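Local atomic coordinates of Lmo0305 protein (Listeria monocytogenes, PDB entry 3PJ0), a protein that is of unknown function but belongs to the beta-eliminating lyase family, pyridoxal-phosphate proteins of the aminotransferase-like fold, and carries that cofactor covalently bound. Residues 76-81 with 226-231; 99-104 with 116-121; 272-275 with 279-282. All coordinates share one frame; numbering follows the deposited sequence.

Contact 1: 76-81 with 226-231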
loop_
_atom_site.group_PDB
_atom_site.type_symbol
_atom_site.label_atom_id
_atom_site.label_comp_id
_atom_site.label_asym_id
_atom_site.label_seq_id
_atom_site.Cartn_x
_atom_site.Cartn_y
_atom_site.Cartn_z
ATOM N N GLN A 76 5.945 -11.163 0.261
ATOM C CA GLN A 76 6.274 -12.606 0.206
ATOM C C GLN A 76 6.127 -13.214 -1.190
ATOM O O GLN A 76 6.959 -14.022 -1.575
ATOM C CB GLN A 76 5.516 -13.381 1.256
ATOM C CG GLN A 76 5.920 -12.990 2.650
ATOM C CD GLN A 76 5.616 -14.080 3.648
ATOM O OE1 GLN A 76 6.530 -14.680 4.227
ATOM N NE2 GLN A 76 4.329 -14.391 3.816
ATOM N N GLN A 77 5.089 -12.819 -1.938
ATOM C CA GLN A 77 4.976 -13.248 -3.350
ATOM C C GLN A 77 6.252 -12.828 -4.112
ATOM O O GLN A 77 6.794 -13.580 -4.946
ATOM C CB GLN A 77 3.796 -12.571 -4.001
ATOM C CG GLN A 77 2.452 -13.046 -3.566
ATOM C CD GLN A 77 1.400 -12.263 -4.303
ATOM O OE1 GLN A 77 1.607 -11.903 -5.474
ATOM N NE2 GLN A 77 0.254 -12.001 -3.639
ATOM N N ILE A 78 6.701 -11.597 -3.847
ATOM C CA ILE A 78 7.930 -11.061 -4.446
ATOM C C ILE A 78 9.173 -11.852 -4.026
ATOM O O ILE A 78 10.010 -12.189 -4.884
ATOM C CB ILE A 78 8.098 -9.543 -4.117
ATOM C CG1 ILE A 78 7.030 -8.759 -4.859
ATOM C CG2 ILE A 78 9.529 -9.004 -4.469
ATOM C CD1 ILE A 78 6.910 -7.265 -4.402
ATOM N N ALA A 79 9.287 -12.204 -2.741
ATOM C CA ALA A 79 10.445 -12.956 -2.267
ATOM C C ALA A 79 10.546 -14.280 -3.033
ATOM O O ALA A 79 11.624 -14.633 -3.528
ATOM C CB ALA A 79 10.364 -13.202 -0.706
ATOM N N LEU A 80 9.431 -15.008 -3.126
ATOM C CA LEU A 80 9.408 -16.325 -3.783
ATOM C C LEU A 80 9.716 -16.213 -5.288
ATOM O O LEU A 80 10.434 -17.086 -5.837
ATOM C CB LEU A 80 8.070 -17.056 -3.519
ATOM C CG LEU A 80 7.736 -17.320 -2.025
ATOM C CD1 LEU A 80 6.449 -18.055 -1.834
ATOM C CD2 LEU A 80 8.930 -18.048 -1.313
ATOM N N ARG A 81 9.221 -15.163 -5.941
ATOM C CA ARG A 81 9.585 -14.921 -7.361
ATOM C C ARG A 81 11.091 -14.683 -7.572
ATOM O O ARG A 81 11.694 -15.209 -8.509
ATOM C CB ARG A 81 8.761 -13.767 -7.967
ATOM C CG ARG A 81 9.136 -13.421 -9.442
ATOM C CD ARG A 81 8.986 -14.586 -10.399
ATOM N NE ARG A 81 9.466 -14.185 -11.716
ATOM C CZ ARG A 81 8.729 -13.579 -12.647
ATOM N NH1 ARG A 81 7.430 -13.356 -12.466
ATOM N NH2 ARG A 81 9.311 -13.205 -13.785
ATOM N N GLN A 226 17.509 -5.355 -3.494
ATOM C CA GLN A 226 17.465 -4.471 -4.649
ATOM C C GLN A 226 16.493 -4.988 -5.704
ATOM O O GLN A 226 15.733 -4.206 -6.284
ATOM C CB GLN A 226 18.866 -4.238 -5.203
ATOM C CG GLN A 226 19.780 -3.467 -4.237
ATOM C CD GLN A 226 19.146 -2.227 -3.595
ATOM O OE1 GLN A 226 18.446 -1.438 -4.247
ATOM N NE2 GLN A 226 19.433 -2.032 -2.315
ATOM N N GLU A 227 16.455 -6.305 -5.909
ATOM C CA GLU A 227 15.491 -6.883 -6.832
ATOM C C GLU A 227 14.085 -6.697 -6.285
ATOM O O GLU A 227 13.165 -6.432 -7.047
ATOM C CB GLU A 227 15.717 -8.391 -7.080
ATOM C CG GLU A 227 16.952 -8.715 -7.890
ATOM C CD GLU A 227 17.028 -10.205 -8.219
ATOM O OE1 GLU A 227 16.053 -10.760 -8.788
ATOM O OE2 GLU A 227 18.057 -10.807 -7.890
ATOM N N ALA A 228 13.915 -6.833 -4.975
ATOM C CA ALA A 228 12.587 -6.676 -4.365
ATOM C C ALA A 228 12.027 -5.266 -4.567
ATOM O O ALA A 228 10.829 -5.098 -4.708
ATOM C CB ALA A 228 12.581 -7.066 -2.877
ATOM N N LYS A 229 12.900 -4.264 -4.603
ATOM C CA LYS A 229 12.465 -2.888 -4.795
ATOM C C LYS A 229 11.944 -2.650 -6.206
ATOM O O LYS A 229 11.002 -1.877 -6.402
ATOM C CB LYS A 229 13.580 -1.902 -4.422
ATOM C CG LYS A 229 13.881 -1.878 -2.937
ATOM C CD LYS A 229 14.806 -0.740 -2.566
ATOM C CE LYS A 229 15.182 -0.769 -1.107
ATOM N NZ LYS A 229 15.955 0.477 -0.734
ATOM N N ILE A 230 12.529 -3.330 -7.186
ATOM C CA ILE A 230 12.033 -3.254 -8.555
ATOM C C ILE A 230 10.613 -3.848 -8.612
ATOM O O ILE A 230 9.708 -3.233 -9.164
ATOM C CB ILE A 230 12.942 -3.973 -9.546
ATOM C CG1 ILE A 230 14.322 -3.314 -9.552
ATOM C CG2 ILE A 230 12.307 -3.949 -10.947
ATOM C CD1 ILE A 230 15.308 -3.938 -10.521
ATOM N N TRP A 231 10.429 -5.009 -8.002
ATOM C CA TRP A 231 9.121 -5.662 -7.956
ATOM C C TRP A 231 8.120 -4.820 -7.177
ATOM O O TRP A 231 6.944 -4.785 -7.521
ATOM C CB TRP A 231 9.204 -7.086 -7.350
ATOM C CG TRP A 231 9.721 -8.129 -8.295
ATOM C CD1 TRP A 231 10.937 -8.742 -8.255
ATOM C CD2 TRP A 231 9.024 -8.687 -9.415
ATOM N NE1 TRP A 231 11.039 -9.644 -9.307
ATOM C CE2 TRP A 231 9.867 -9.639 -10.011
ATOM C CE3 TRP A 231 7.745 -8.498 -9.951
ATOM C CZ2 TRP A 231 9.488 -10.378 -11.154
ATOM C CZ3 TRP A 231 7.381 -9.229 -11.082
ATOM C CH2 TRP A 231 8.244 -10.145 -11.663
#

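Contact 2: 99-104 with 116-121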
loop_
_atom_site.group_PDB
_atom_site.type_symbol
_atom_site.label_atom_id
_atom_site.label_comp_id
_atom_site.label_asym_id
_atom_site.label_seq_id
_atom_site.Cartn_x
_atom_site.Cartn_y
_atom_site.Cartn_z
ATOM N N HIS A 99 -0.234 -18.559 4.355
ATOM C CA HIS A 99 -1.056 -17.390 4.087
ATOM C C HIS A 99 -1.150 -17.203 2.573
ATOM O O HIS A 99 -2.179 -16.775 2.051
ATOM C CB HIS A 99 -0.451 -16.163 4.783
ATOM C CG HIS A 99 -1.321 -14.947 4.786
ATOM N ND1 HIS A 99 -1.331 -14.031 3.750
ATOM C CD2 HIS A 99 -2.144 -14.446 5.738
ATOM C CE1 HIS A 99 -2.145 -13.031 4.058
ATOM N NE2 HIS A 99 -2.649 -13.252 5.256
ATOM N N LEU A 100 -0.068 -17.541 1.879
ATOM C CA LEU A 100 -0.020 -17.450 0.430
ATOM C C LEU A 100 -1.038 -18.370 -0.270
ATOM O O LEU A 100 -1.594 -18.041 -1.309
ATOM C CB LEU A 100 1.386 -17.814 -0.080
ATOM C CG LEU A 100 2.642 -16.919 0.130
ATOM C CD1 LEU A 100 2.634 -15.777 -0.819
ATOM C CD2 LEU A 100 2.932 -16.474 1.607
ATOM N N GLU A 101 -1.298 -19.522 0.342
ATOM C CA GLU A 101 -2.168 -20.505 -0.268
ATOM C C GLU A 101 -3.643 -20.213 -0.058
ATOM O O GLU A 101 -4.453 -20.468 -0.958
ATOM C CB GLU A 101 -1.852 -21.876 0.324
ATOM C CG GLU A 101 -2.582 -23.029 -0.313
ATOM C CD GLU A 101 -2.147 -23.295 -1.758
ATOM O OE1 GLU A 101 -1.117 -22.733 -2.207
ATOM O OE2 GLU A 101 -2.842 -24.095 -2.425
ATOM N N ILE A 102 -3.991 -19.676 1.114
ATOM C CA ILE A 102 -5.409 -19.505 1.463
ATOM C C ILE A 102 -5.956 -18.103 1.724
ATOM O O ILE A 102 -7.186 -17.930 1.690
ATOM C CB ILE A 102 -5.774 -20.408 2.687
ATOM C CG1 ILE A 102 -5.083 -19.944 3.960
ATOM C CG2 ILE A 102 -5.410 -21.905 2.389
ATOM C CD1 ILE A 102 -5.527 -20.719 5.213
ATOM N N HIS A 103 -5.102 -17.112 1.989
ATOM C CA HIS A 103 -5.593 -15.788 2.353
ATOM C C HIS A 103 -5.261 -14.642 1.395
ATOM O O HIS A 103 -5.520 -13.495 1.731
ATOM C CB HIS A 103 -5.120 -15.381 3.761
ATOM C CG HIS A 103 -5.629 -16.255 4.868
ATOM N ND1 HIS A 103 -6.970 -16.456 5.110
ATOM C CD2 HIS A 103 -4.968 -16.906 5.854
ATOM C CE1 HIS A 103 -7.111 -17.222 6.176
ATOM N NE2 HIS A 103 -5.907 -17.529 6.635
ATOM N N GLU A 104 -4.768 -14.947 0.199
ATOM C CA GLU A 104 -4.373 -13.897 -0.728
ATOM C C GLU A 104 -5.069 -13.990 -2.087
ATOM O O GLU A 104 -4.563 -13.476 -3.105
ATOM C CB GLU A 104 -2.848 -13.876 -0.855
ATOM C CG GLU A 104 -2.104 -13.641 0.474
ATOM C CD GLU A 104 -0.581 -13.805 0.330
ATOM O OE1 GLU A 104 -0.071 -13.778 -0.804
ATOM O OE2 GLU A 104 0.101 -13.976 1.358
ATOM N N PRO A 116 2.712 -24.096 -5.920
ATOM C CA PRO A 116 3.127 -24.493 -4.575
ATOM C C PRO A 116 2.826 -25.951 -4.320
ATOM O O PRO A 116 1.712 -26.395 -4.607
ATOM C CB PRO A 116 2.271 -23.600 -3.668
ATOM C CG PRO A 116 1.706 -22.508 -4.599
ATOM C CD PRO A 116 1.514 -23.244 -5.867
ATOM N N LEU A 117 3.826 -26.674 -3.851
ATOM C CA LEU A 117 3.709 -28.073 -3.495
ATOM C C LEU A 117 3.456 -28.026 -2.004
ATOM O O LEU A 117 4.209 -27.365 -1.254
ATOM C CB LEU A 117 4.993 -28.833 -3.852
ATOM C CG LEU A 117 5.465 -28.693 -5.315
ATOM C CD1 LEU A 117 6.823 -29.383 -5.558
ATOM C CD2 LEU A 117 4.419 -29.198 -6.297
ATOM N N LEU A 118 2.392 -28.686 -1.562
ATOM C CA LEU A 118 1.990 -28.588 -0.159
ATOM C C LEU A 118 2.675 -29.655 0.696
ATOM O O LEU A 118 2.737 -30.824 0.337
ATOM C CB LEU A 118 0.471 -28.638 -0.044
ATOM C CG LEU A 118 -0.270 -27.660 -0.956
ATOM C CD1 LEU A 118 -1.784 -27.731 -0.729
ATOM C CD2 LEU A 118 0.225 -26.232 -0.752
ATOM N N LEU A 119 3.210 -29.235 1.834
ATOM C CA LEU A 119 3.996 -30.124 2.670
ATOM C C LEU A 119 3.191 -30.699 3.818
ATOM O O LEU A 119 2.685 -29.952 4.665
ATOM C CB LEU A 119 5.208 -29.372 3.230
ATOM C CG LEU A 119 6.278 -28.901 2.263
ATOM C CD1 LEU A 119 7.223 -27.859 2.915
ATOM C CD2 LEU A 119 7.038 -30.129 1.703
ATOM N N GLY A 120 3.139 -32.026 3.876
ATOM C CA GLY A 120 2.448 -32.738 4.960
ATOM C C GLY A 120 0.938 -32.666 4.848
ATOM O O GLY A 120 0.394 -32.851 3.768
ATOM N N THR A 121 0.271 -32.391 5.969
ATOM C CA THR A 121 -1.177 -32.331 6.015
ATOM C C THR A 121 -1.588 -31.029 6.703
ATOM O O THR A 121 -0.815 -30.451 7.445
ATOM C CB THR A 121 -1.747 -33.574 6.733
ATOM O OG1 THR A 121 -1.295 -33.600 8.075
ATOM C CG2 THR A 121 -1.286 -34.854 6.037
HETATM O O HOH W 1 -1.047 -25.353 -4.297
#

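Contact 3: 272-275 with 279-282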
loop_
_atom_site.group_PDB
_atom_site.type_symbol
_atom_site.label_atom_id
_atom_site.label_comp_id
_atom_site.label_asym_id
_atom_site.label_seq_id
_atom_site.Cartn_x
_atom_site.Cartn_y
_atom_site.Cartn_z
ATOM N N GLU A 272 -3.743 -22.551 30.659
ATOM C CA GLU A 272 -3.939 -23.459 31.812
ATOM C C GLU A 272 -5.362 -23.387 32.334
ATOM O O GLU A 272 -5.955 -24.411 32.693
ATOM C CB GLU A 272 -3.021 -23.125 32.996
ATOM C CG GLU A 272 -1.595 -23.605 32.886
ATOM C CD GLU A 272 -0.818 -23.408 34.185
ATOM O OE1 GLU A 272 -1.446 -23.186 35.240
ATOM O OE2 GLU A 272 0.434 -23.489 34.151
ATOM N N ARG A 273 -5.900 -22.181 32.410
ATOM C CA ARG A 273 -7.258 -22.004 32.911
ATOM C C ARG A 273 -8.269 -22.611 31.939
ATOM O O ARG A 273 -9.172 -23.301 32.379
ATOM C CB ARG A 273 -7.603 -20.514 33.120
ATOM C CG ARG A 273 -6.781 -19.754 34.174
ATOM C CD ARG A 273 -7.125 -18.244 34.111
ATOM N NE ARG A 273 -6.445 -17.413 35.111
ATOM C CZ ARG A 273 -6.974 -17.005 36.264
ATOM N NH1 ARG A 273 -8.210 -17.345 36.624
ATOM N NH2 ARG A 273 -6.253 -16.244 37.083
ATOM N N PHE A 274 -8.107 -22.407 30.632
ATOM C CA PHE A 274 -8.996 -23.050 29.656
ATOM C C PHE A 274 -8.950 -24.588 29.757
ATOM O O PHE A 274 -9.997 -25.245 29.866
ATOM C CB PHE A 274 -8.678 -22.598 28.220
ATOM C CG PHE A 274 -9.306 -21.290 27.845
ATOM C CD1 PHE A 274 -10.696 -21.185 27.742
ATOM C CD2 PHE A 274 -8.533 -20.171 27.571
ATOM C CE1 PHE A 274 -11.297 -19.969 27.391
ATOM C CE2 PHE A 274 -9.123 -18.966 27.204
ATOM C CZ PHE A 274 -10.505 -18.862 27.128
ATOM N N ASN A 275 -7.743 -25.149 29.786
ATOM C CA ASN A 275 -7.572 -26.593 29.867
ATOM C C ASN A 275 -8.153 -27.186 31.145
ATOM O O ASN A 275 -8.559 -28.346 31.152
ATOM C CB ASN A 275 -6.085 -26.978 29.749
ATOM C CG ASN A 275 -5.568 -26.934 28.300
ATOM O OD1 ASN A 275 -6.034 -27.705 27.436
ATOM N ND2 ASN A 275 -4.570 -26.088 28.045
ATOM N N GLY A 279 -14.310 -30.399 29.103
ATOM C CA GLY A 279 -14.725 -30.298 27.705
ATOM C C GLY A 279 -14.061 -29.162 26.929
ATOM O O GLY A 279 -14.514 -28.815 25.844
ATOM N N VAL A 280 -13.002 -28.585 27.498
ATOM C CA VAL A 280 -12.276 -27.495 26.884
ATOM C C VAL A 280 -10.805 -27.882 26.871
ATOM O O VAL A 280 -10.274 -28.353 27.893
ATOM C CB VAL A 280 -12.418 -26.173 27.687
ATOM C CG1 VAL A 280 -11.694 -25.011 26.971
ATOM C CG2 VAL A 280 -13.900 -25.814 27.958
ATOM N N LYS A 281 -10.156 -27.716 25.716
ATOM C CA LYS A 281 -8.712 -27.885 25.611
ATOM C C LYS A 281 -8.108 -26.771 24.731
ATOM O O LYS A 281 -8.831 -26.105 23.991
ATOM C CB LYS A 281 -8.357 -29.243 25.002
ATOM C CG LYS A 281 -8.627 -29.367 23.475
ATOM C CD LYS A 281 -8.321 -30.770 22.915
ATOM C CE LYS A 281 -8.572 -30.834 21.397
ATOM N NZ LYS A 281 -8.260 -32.174 20.791
ATOM N N THR A 282 -6.796 -26.571 24.818
ATOM C CA THR A 282 -6.128 -25.683 23.888
ATOM C C THR A 282 -5.197 -26.441 22.938
ATOM O O THR A 282 -4.743 -27.561 23.236
ATOM C CB THR A 282 -5.349 -24.556 24.586
ATOM O OG1 THR A 282 -4.218 -25.072 25.306
ATOM C CG2 THR A 282 -6.278 -23.761 25.508
#

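Contact 1: 76-81 with 226-231
The guanidinium of Arg81 is gripped by two partners, NE by a salt bridge to Asp85 and NH1 by a hydrogen bond to Gln112, while it meets the indole of Trp231 across a helix-helix packing of the cofactor-binding, aminotransferase-like fold. Helices 72-87 and 222-234 run with their local directions 125° apart, their axes 9.8 Å from each other at closest approach. CG of Arg81 lies anti to the backbone N (chi1 178°), and the bend at chi2 then carries the chain across the benzene end of the indole, roughly at a right angle to the Trp231 side chain. Arg81 CG sits 3.3 Å above one face of the Trp231 ring, near its rim. Trp231 CH2 lies 3.4 Å above one guanidinium face, yet the two planes are 62° apart, so this is no parallel stack. A long side chain suits Arg81 because its methylenes can pack on the indole while its guanidinium bonds to Asp85 and Gln112. Arg234 makes a cation-pi contact with the same indole, and Leu111 of the second subunit packs against Trp231. Ile78 supplies the apolar centre: its CG2 touches Trp231 CB at 3.5 Å, the two side chains sliding past each other in opposite directions. Ala228, too small to hold the helices apart, brings its CA within 6.4 Å of Ile78 CA and its CB within 4.0 Å of Ile78 CG2.

Contact 2: 99-104 with 116-121
Glu101, Leu118 and Pro116 carry this small surface contact inside a beta-alpha-beta crossover: the chain leaves strand 91-94, passes through helices 99-102 and 107-112, and returns as strand 115-118, the parallel neighbour at the edge of the seven-stranded sheet. Glu101 loses the most surface to its partners. With chi1 at -174° its CG points away from the backbone N, and a turn at chi2 (68°) brings the carboxylate to Pro116 and Leu118. The polar end is well provided for, since OE1 is hydrogen-bonded to Tyr94 and OE2 forms a salt bridge with Lys109; this positive charge would be expected to favour the ionised acid.

The carboxylate and Leu118 come from opposite directions, with Leu118 CD2 3.9 Å from Glu101 CD. A branched leucine suits the place because its methyls pack on the carboxyl carbon of Glu101, whose oxygens also have polar partners. The ring of Pro116 meets the acid at a slant, its CG 3.7 Å from Glu101 OE1. Proline has no backbone N-H to leave unpaired on this edge strand, and its carbonyl still serves: one water donates to Glu101 OE2 at 2.9 Å and to Pro116 O at 3.0 Å, linking helix and strand where no direct hydrogen bond does.

Within 99-104, His99 ND1 donates to the anti lone pair of Glu104 OE2 at 2.8 Å, a His-carboxylate bond with that oxygen only 3° out of the imidazole plane, and His103 CB lies 3.6 Å above the centre of the His99 ring.

Contact 3: 272-275 with 279-282
Asn275, in the last turn of helix 260-275, joins Thr282 by two hydrogen bonds across a short helix-to-strand connection, in which the helix ends and the chain doubles back into the edge strand 280-283 of a four-stranded antiparallel sheet. Both halves of the amide are used. Thr282 N donates to Asn275 OD1 at 3.0 Å with an N-H...O angle of 152°, coming from above the carbonyl plane, 40° out of it, and not along a lone pair. In return Asn275 ND2 donates a hydrogen bond to Thr282 OG1 at 2.9 Å, somewhat tilted from the amide plane. The threonine hydroxyl reaches this donor because chi1 (68°) sets OG1 between the backbone N and the carbonyl carbon; OG1 also bonds to Pro284 O. Asparagine suits the place, since one short side chain offers an acceptor to the strand's N-H and a donor to its hydroxyl. ND2 also has weak hydrogen bonds to Ala271 O and Glu285 O.

Close packing without hydrogen bonds flanks the pair. Asn275 OD1 lies 3.2 Å from Lys281 CA, and the lysine chain runs on, extended, from there. Other contacts are apolar: Phe274 CD1 meets Val280 CG1 obliquely at 4.0 Å, and Phe274 CB touches Thr282 CG2 at 3.8 Å. Val280 CG1 also rests 3.4 Å from Phe274 O. A beta-branched valine fits a strand and presents its methyl to the helix.

Strand 280-283 pairs with strand 291-296, whose Val294 packs against both Phe274 and Val280. Helix 345-358 also packs on the aromatic side chain, with the rings of Phe352 and Phe274 edge-to-face and Leu355 touching Phe274 as well.

In the fold
Contacts 1 and 2 belong to the same region, contact 2 being nested along the chain inside the loop that contact 1 closes. They touch, as Leu100 and Glu104 of contact 2 meet Gln76 and Gln77 of helix 72-87, and both reach the second subunit. Contact 1 is buried and joins two helices by apolar packing and an arginine crossing an indole; contact 2 is at the surface, joining a helix to an edge strand by a carboxylate and a water. Contact 3, its centre about 42 Å from that of contact 1, is a buried local contact between a helix end and the edge strand of the four-stranded antiparallel sheet, held by direct amide hydrogen bonds and touching no other subunit.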